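Local coordinates for protein digeranylgeranylglycerophospholipid reductase (Sulfolobus acidocaldarius, PDB 4OPI) that reduces the double bonds of the geranylgeranyl chains of archaeal membrane lipid precursors, using one bound FAD per subunit, at residues 88-93 / 375-380; 201-206 / 219-224. The protein carries 1 engineered substitution. All coordinates share one frame; numbering follows the deposited sequence.

Contact 1 (88-93 / 375-380); sequences WTVNGE and EDLLEA. With GRG (geranylgeranyl diphosphate), chain C.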
loop_
_atom_site.group_PDB
_atom_site.type_symbol
_atom_site.label_atom_id
_atom_site.label_comp_id
_atom_site.label_asym_id
_atom_site.label_seq_id
_atom_site.Cartn_x
_atom_site.Cartn_y
_atom_site.Cartn_z
ATOM N N TRP A 88 2.488 10.145 21.702
ATOM C CA TRP A 88 3.248 10.975 20.777
ATOM C C TRP A 88 2.319 11.693 19.808
ATOM O O TRP A 88 1.387 11.094 19.271
ATOM C CB TRP A 88 4.258 10.134 19.997
ATOM C CG TRP A 88 5.456 9.719 20.789
ATOM C CD1 TRP A 88 5.684 9.948 22.116
ATOM C CD2 TRP A 88 6.601 9.009 20.301
ATOM N NE1 TRP A 88 6.898 9.420 22.484
ATOM C CE2 TRP A 88 7.481 8.838 21.389
ATOM C CE3 TRP A 88 6.965 8.499 19.052
ATOM C CZ2 TRP A 88 8.703 8.179 21.262
ATOM C CZ3 TRP A 88 8.178 7.844 18.929
ATOM C CH2 TRP A 88 9.033 7.692 20.029
ATOM N N THR A 89 2.577 12.977 19.587
ATOM C CA THR A 89 1.816 13.741 18.607
ATOM C C THR A 89 2.665 14.012 17.371
ATOM O O THR A 89 3.760 14.565 17.466
ATOM C CB THR A 89 1.319 15.079 19.185
ATOM O OG1 THR A 89 0.476 14.831 20.316
ATOM C CG2 THR A 89 0.535 15.852 18.133
ATOM N N VAL A 90 2.156 13.607 16.215
ATOM C CA VAL A 90 2.840 13.843 14.951
ATOM C C VAL A 90 1.956 14.662 14.022
ATOM O O VAL A 90 0.913 14.189 13.573
ATOM C CB VAL A 90 3.228 12.524 14.262
ATOM C CG1 VAL A 90 3.781 12.793 12.875
ATOM C CG2 VAL A 90 4.236 11.763 15.107
ATOM N N ASN A 91 2.370 15.893 13.739
ATOM C CA ASN A 91 1.584 16.781 12.893
ATOM C C ASN A 91 1.828 16.563 11.403
ATOM O O ASN A 91 2.889 16.091 10.995
ATOM C CB ASN A 91 1.863 18.239 13.254
ATOM C CG ASN A 91 1.068 18.700 14.456
ATOM O OD1 ASN A 91 1.455 18.465 15.599
ATOM N ND2 ASN A 91 -0.057 19.359 14.203
ATOM N N GLY A 92 0.829 16.918 10.603
ATOM C CA GLY A 92 0.884 16.741 9.163
ATOM C C GLY A 92 -0.520 16.766 8.591
ATOM O O GLY A 92 -1.444 16.206 9.178
ATOM N N GLU A 93 -0.689 17.424 7.450
ATOM C CA GLU A 93 -2.009 17.531 6.842
ATOM C C GLU A 93 -2.353 16.276 6.052
ATOM O O GLU A 93 -1.514 15.722 5.340
ATOM C CB GLU A 93 -2.090 18.764 5.942
ATOM C CG GLU A 93 -1.830 20.074 6.667
ATOM C CD GLU A 93 -2.154 21.286 5.816
ATOM O OE1 GLU A 93 -1.439 22.302 5.928
ATOM O OE2 GLU A 93 -3.129 21.224 5.038
ATOM N N GLU A 375 9.689 14.057 15.673
ATOM C CA GLU A 375 10.280 14.639 14.474
ATOM C C GLU A 375 11.099 13.614 13.703
ATOM O O GLU A 375 10.915 13.432 12.499
ATOM C CB GLU A 375 11.166 15.832 14.840
ATOM C CG GLU A 375 10.444 16.967 15.541
ATOM C CD GLU A 375 11.388 18.079 15.951
ATOM O OE1 GLU A 375 12.612 17.832 15.996
ATOM O OE2 GLU A 375 10.908 19.199 16.225
ATOM N N ASP A 376 12.005 12.945 14.409
ATOM C CA ASP A 376 12.907 11.981 13.790
ATOM C C ASP A 376 12.197 10.664 13.482
ATOM O O ASP A 376 12.769 9.773 12.853
ATOM C CB ASP A 376 14.121 11.744 14.690
ATOM C CG ASP A 376 14.943 13.004 14.901
ATOM O OD1 ASP A 376 14.441 14.103 14.578
ATOM O OD2 ASP A 376 16.086 12.901 15.395
ATOM N N LEU A 377 10.952 10.546 13.930
ATOM C CA LEU A 377 10.111 9.414 13.563
ATOM C C LEU A 377 9.460 9.672 12.208
ATOM O O LEU A 377 9.311 8.758 11.394
ATOM C CB LEU A 377 9.042 9.159 14.627
ATOM C CG LEU A 377 8.061 8.022 14.330
ATOM C CD1 LEU A 377 8.744 6.668 14.457
ATOM C CD2 LEU A 377 6.839 8.104 15.232
ATOM N N LEU A 378 9.070 10.924 11.978
ATOM C CA LEU A 378 8.520 11.347 10.694
ATOM C C LEU A 378 9.502 11.062 9.567
ATOM O O LEU A 378 9.127 10.540 8.516
ATOM C CB LEU A 378 8.181 12.839 10.714
ATOM C CG LEU A 378 6.710 13.253 10.767
ATOM C CD1 LEU A 378 6.566 14.734 10.442
ATOM C CD2 LEU A 378 5.871 12.407 9.824
ATOM N N GLU A 379 10.762 11.416 9.803
ATOM C CA GLU A 379 11.838 11.209 8.840
ATOM C C GLU A 379 11.991 9.731 8.484
ATOM O O GLU A 379 12.372 9.383 7.366
ATOM C CB GLU A 379 13.152 11.761 9.401
ATOM C CG GLU A 379 14.382 11.476 8.556
ATOM C CD GLU A 379 14.872 12.695 7.802
ATOM O OE1 GLU A 379 14.028 13.456 7.281
ATOM O OE2 GLU A 379 16.102 12.897 7.736
ATOM N N ALA A 380 11.679 8.864 9.442
ATOM C CA ALA A 380 11.764 7.427 9.226
ATOM C C ALA A 380 10.584 6.915 8.403
ATOM O O ALA A 380 10.727 5.977 7.621
ATOM C CB ALA A 380 11.836 6.693 10.558
HETATM C C20 GRG C . -4.970 1.805 8.746
HETATM C C19 GRG C . -3.727 -0.102 7.439
HETATM C C18 GRG C . -3.885 1.360 7.797
HETATM C C17 GRG C . -3.065 2.283 7.265
HETATM C C16 GRG C . -3.230 3.739 7.641
HETATM C C14 GRG C . -1.401 5.986 8.992
HETATM C C13 GRG C . -2.007 5.869 7.611
HETATM C C15 GRG C . -2.161 4.530 6.943
HETATM C C12 GRG C . -2.427 6.957 6.938
HETATM C C11 GRG C . -2.308 8.340 7.518
HETATM C C9 GRG C . -2.233 9.298 6.356
HETATM C C8 GRG C . -2.543 10.698 6.817
HETATM C C10 GRG C . -3.941 11.266 6.714
HETATM C C7 GRG C . -1.542 11.431 7.336
HETATM C C6 GRG C . -1.769 12.843 7.835
HETATM C C5 GRG C . -0.905 13.094 9.047
HETATM C C3 GRG C . 0.571 13.134 8.692
HETATM C C4 GRG C . 1.623 13.001 9.775
HETATM C C2 GRG C . 0.952 13.296 7.412
HETATM C C1 GRG C . 2.404 13.328 7.011
HETATM O O1 GRG C . 2.434 13.554 5.623
HETATM P PA GRG C . 2.959 14.973 5.191
HETATM O O1A GRG C . 3.857 14.873 3.982
HETATM O O3A GRG C . 3.784 15.498 6.431
HETATM O O2A GRG C . 1.793 15.878 4.878
HETATM P PB GRG C . 4.384 16.948 6.576
HETATM O O1B GRG C . 5.856 16.821 6.886
HETATM O O2B GRG C . 4.196 17.692 5.276
HETATM O O3B GRG C . 3.690 17.682 7.699
#

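Contact 2 (201-206 / 219-224); sequences DYLRIF and YLPKGK. Engineered in segment 219-224: Leu220 (natural residue Phe).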
loop_
_atom_site.group_PDB
_atom_site.type_symbol
_atom_site.label_atom_id
_atom_site.label_comp_id
_atom_site.label_asym_id
_atom_site.label_seq_id
_atom_site.Cartn_x
_atom_site.Cartn_y
_atom_site.Cartn_z
ATOM N N ASP A 201 -9.845 16.136 14.380
ATOM C CA ASP A 201 -8.926 16.401 13.278
ATOM C C ASP A 201 -7.630 15.617 13.464
ATOM O O ASP A 201 -6.677 15.779 12.699
ATOM C CB ASP A 201 -8.631 17.898 13.164
ATOM C CG ASP A 201 -8.055 18.479 14.442
ATOM O OD1 ASP A 201 -8.349 17.936 15.529
ATOM O OD2 ASP A 201 -7.315 19.483 14.360
ATOM N N TYR A 202 -7.605 14.766 14.484
ATOM C CA TYR A 202 -6.436 13.944 14.777
ATOM C C TYR A 202 -6.763 12.457 14.721
ATOM O O TYR A 202 -7.788 12.015 15.243
ATOM C CB TYR A 202 -5.859 14.299 16.152
ATOM C CG TYR A 202 -4.910 15.475 16.123
ATOM C CD1 TYR A 202 -3.534 15.279 16.092
ATOM C CD2 TYR A 202 -5.386 16.778 16.113
ATOM C CE1 TYR A 202 -2.662 16.351 16.058
ATOM C CE2 TYR A 202 -4.522 17.855 16.077
ATOM C CZ TYR A 202 -3.161 17.635 16.050
ATOM O OH TYR A 202 -2.300 18.708 16.015
ATOM N N LEU A 203 -5.886 11.693 14.081
ATOM C CA LEU A 203 -6.018 10.243 14.039
ATOM C C LEU A 203 -5.417 9.637 15.299
ATOM O O LEU A 203 -4.473 10.185 15.868
ATOM C CB LEU A 203 -5.331 9.671 12.799
ATOM C CG LEU A 203 -5.738 10.259 11.446
ATOM C CD1 LEU A 203 -4.897 9.658 10.330
ATOM C CD2 LEU A 203 -7.219 10.037 11.187
ATOM N N ARG A 204 -5.966 8.511 15.738
ATOM C CA ARG A 204 -5.440 7.828 16.913
ATOM C C ARG A 204 -4.941 6.444 16.536
ATOM O O ARG A 204 -5.703 5.616 16.038
ATOM C CB ARG A 204 -6.504 7.723 18.005
ATOM C CG ARG A 204 -7.132 9.046 18.398
ATOM C CD ARG A 204 -8.237 8.831 19.417
ATOM N NE ARG A 204 -9.054 10.027 19.595
ATOM C CZ ARG A 204 -10.182 10.061 20.297
ATOM N NH1 ARG A 204 -10.633 8.962 20.885
ATOM N NH2 ARG A 204 -10.861 11.196 20.405
ATOM N N ILE A 205 -3.657 6.198 16.770
ATOM C CA ILE A 205 -3.064 4.898 16.482
ATOM C C ILE A 205 -2.559 4.253 17.766
ATOM O O ILE A 205 -1.736 4.828 18.477
ATOM C CB ILE A 205 -1.910 5.014 15.472
ATOM C CG1 ILE A 205 -2.430 5.552 14.137
ATOM C CG2 ILE A 205 -1.234 3.662 15.277
ATOM C CD1 ILE A 205 -1.378 5.605 13.048
ATOM N N PHE A 206 -3.060 3.058 18.060
ATOM C CA PHE A 206 -2.711 2.368 19.298
ATOM C C PHE A 206 -1.797 1.176 19.039
ATOM O O PHE A 206 -2.155 0.258 18.303
ATOM C CB PHE A 206 -3.972 1.902 20.025
ATOM C CG PHE A 206 -4.984 2.989 20.250
ATOM C CD1 PHE A 206 -4.962 3.746 21.409
ATOM C CD2 PHE A 206 -5.967 3.246 19.306
ATOM C CE1 PHE A 206 -5.895 4.746 21.618
ATOM C CE2 PHE A 206 -6.902 4.244 19.510
ATOM C CZ PHE A 206 -6.866 4.994 20.667
ATOM N N TYR A 219 -8.181 4.604 15.262
ATOM C CA TYR A 219 -9.392 5.364 15.546
ATOM C C TYR A 219 -9.378 6.601 14.657
ATOM O O TYR A 219 -8.834 7.641 15.033
ATOM C CB TYR A 219 -9.448 5.741 17.028
ATOM C CG TYR A 219 -10.712 6.431 17.493
ATOM C CD1 TYR A 219 -11.732 5.714 18.105
ATOM C CD2 TYR A 219 -10.871 7.805 17.353
ATOM C CE1 TYR A 219 -12.884 6.344 18.548
ATOM C CE2 TYR A 219 -12.018 8.443 17.793
ATOM C CZ TYR A 219 -13.020 7.708 18.389
ATOM O OH TYR A 219 -14.162 8.342 18.827
ATOM N N LEU A 220 -9.955 6.478 13.466
ATOM C CA LEU A 220 -9.877 7.533 12.461
ATOM C C LEU A 220 -11.212 8.247 12.290
ATOM O O LEU A 220 -12.118 7.722 11.641
ATOM C CB LEU A 220 -9.424 6.957 11.117
ATOM C CG LEU A 220 -8.303 5.915 11.149
ATOM C CD1 LEU A 220 -8.047 5.358 9.756
ATOM C CD2 LEU A 220 -7.027 6.489 11.745
ATOM N N PRO A 221 -11.336 9.451 12.868
ATOM C CA PRO A 221 -12.574 10.235 12.787
ATOM C C PRO A 221 -12.922 10.637 11.355
ATOM O O PRO A 221 -12.062 11.139 10.629
ATOM C CB PRO A 221 -12.265 11.474 13.637
ATOM C CG PRO A 221 -11.128 11.063 14.521
ATOM C CD PRO A 221 -10.315 10.120 13.693
ATOM N N LYS A 222 -14.171 10.408 10.957
ATOM C CA LYS A 222 -14.647 10.822 9.641
ATOM C C LYS A 222 -15.550 12.041 9.769
ATOM O O LYS A 222 -16.172 12.476 8.800
ATOM C CB LYS A 222 -15.392 9.680 8.948
ATOM C CG LYS A 222 -14.486 8.636 8.318
ATOM C CD LYS A 222 -15.297 7.561 7.614
ATOM C CE LYS A 222 -14.420 6.720 6.703
ATOM N NZ LYS A 222 -13.824 7.547 5.617
ATOM N N GLY A 223 -15.609 12.584 10.980
ATOM C CA GLY A 223 -16.432 13.742 11.273
ATOM C C GLY A 223 -16.421 14.021 12.763
ATOM O O GLY A 223 -15.553 13.531 13.484
ATOM N N LYS A 224 -17.385 14.808 13.227
ATOM C CA LYS A 224 -17.483 15.122 14.646
ATOM C C LYS A 224 -18.138 13.985 15.421
ATOM O O LYS A 224 -17.979 13.883 16.637
ATOM C CB LYS A 224 -18.268 16.419 14.858
ATOM C CG LYS A 224 -17.590 17.656 14.293
ATOM C CD LYS A 224 -18.391 18.910 14.608
ATOM C CE LYS A 224 -17.692 20.158 14.095
ATOM N NZ LYS A 224 -18.455 21.394 14.420
#

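Contact 1 (88-93 / 375-380)
Val90 of strand 87-97 meets Leu378 of helix 374-378. From CB the valine divides into two methyls. CG1 stands anti to the backbone N (chi1 173°) and reaches the leucine, 3.6 Å from Leu378 CG and 3.7 Å from Leu378 CD2. The same methyl lies 3.8 Å from C4 of geranylgeranyl diphosphate, so it touches both the helix and the substrate. CG2, beside the backbone N, comes more loosely to Leu377, with Val90 CG2 and Leu377 CD2 4.5 Å apart. The side chains of Val90 and Leu378 run past each other in opposite directions. Leu378 CD1 goes on to the backbone, 4.0 Å from Asn91 O.

With chi1 at 178°, the Leu377 side chain extends toward the strand. Its CD2 methyl meets the edge of the Trp88 indole, near the ring plane, 3.8 Å from Trp88 CE3. The contact is apolar.

Further along the strand the backbone lines the lipid: Gly92 O is 3.2 Å from GRG C5, and Asn91 O also borders the chain, near C4. This is one wall of the substrate pocket. Strand 87-97 pairs with strand 70-80 through Trp88, Val90 and Gly92, while helix 374-378 covers one of its faces, with Glu374 and the loop residues Lys370 and Ile372 packed against Trp88.

Contact 2 (201-206 / 219-224)
Arg204 and Tyr219 face each other as an antiparallel hydrogen-bonded pair. Tyr219 N donates a hydrogen bond to Arg204 O at 2.8 Å. The return bond, Arg204 N to Tyr219 O, is longer at 3.1 Å. Both backbone groups of each residue are thus satisfied by this pair.

The two side chains leave the same face of the sheet and run side by side. The arginine is extended from CG to NE, which lays its guanidinium flat on the tyrosine ring. The planes are 8° apart and the centres 4.2 Å. Arg204 NH1 lies over the ring face, toward the rim, 3.4 Å from Tyr219 CE2. This is a stacked cation-pi arrangement. Its polar ends are held elsewhere: Arg204 NH2 is hydrogen-bonded to Glu198 O, and Tyr219 OH to Asp256 OD2. The edge of the Phe206 ring meets the CB of Tyr219, with Phe206 CE2 3.9 Å from Tyr219 CB.

Strands 202-206 and 216-221 form a beta hairpin within the geranylgeranyl reductase catalytic domain. Leu203 and the engineered Leu220 (natural Phe) meet through their CD2 methyls, 3.6 Å apart. Leu203 also touches a geranylgeranyl diphosphate, and Leu220 lies close to the reduced FAD. The backbone of Leu203 is hydrogen-bonded to Gly76 and Lys78 of strand 70-80.

Pro221 has no amide proton to offer; its CD lies 3.5 Å from Tyr202 O. Pro221 O accepts from Asn72 ND2.

In the fold
Contacts 1 and 2 lie on one mixed sheet, with their centres 16 Å apart. Strand 70-80 runs between strands 87-97 and 202-206 and pairs with both. The contacts also touch directly across it: Asn91 ND2 and Tyr202 OH, 3.0 Å apart, probably share a hydrogen bond, and Thr89 CG2 packs 3.8 Å from Tyr202 CE1. Both contacts border bound geranylgeranyl diphosphate, and contact 2 also comes close to the reduced FAD. In contact 1, 88-93 lines one bound geranylgeranyl diphosphate and the side chain of Leu377 is about 4 Å from another. In contact 2, the Leu203 side chain is about 4 Å from a geranylgeranyl diphosphate, and that of Leu220 about 4 Å from the reduced FAD.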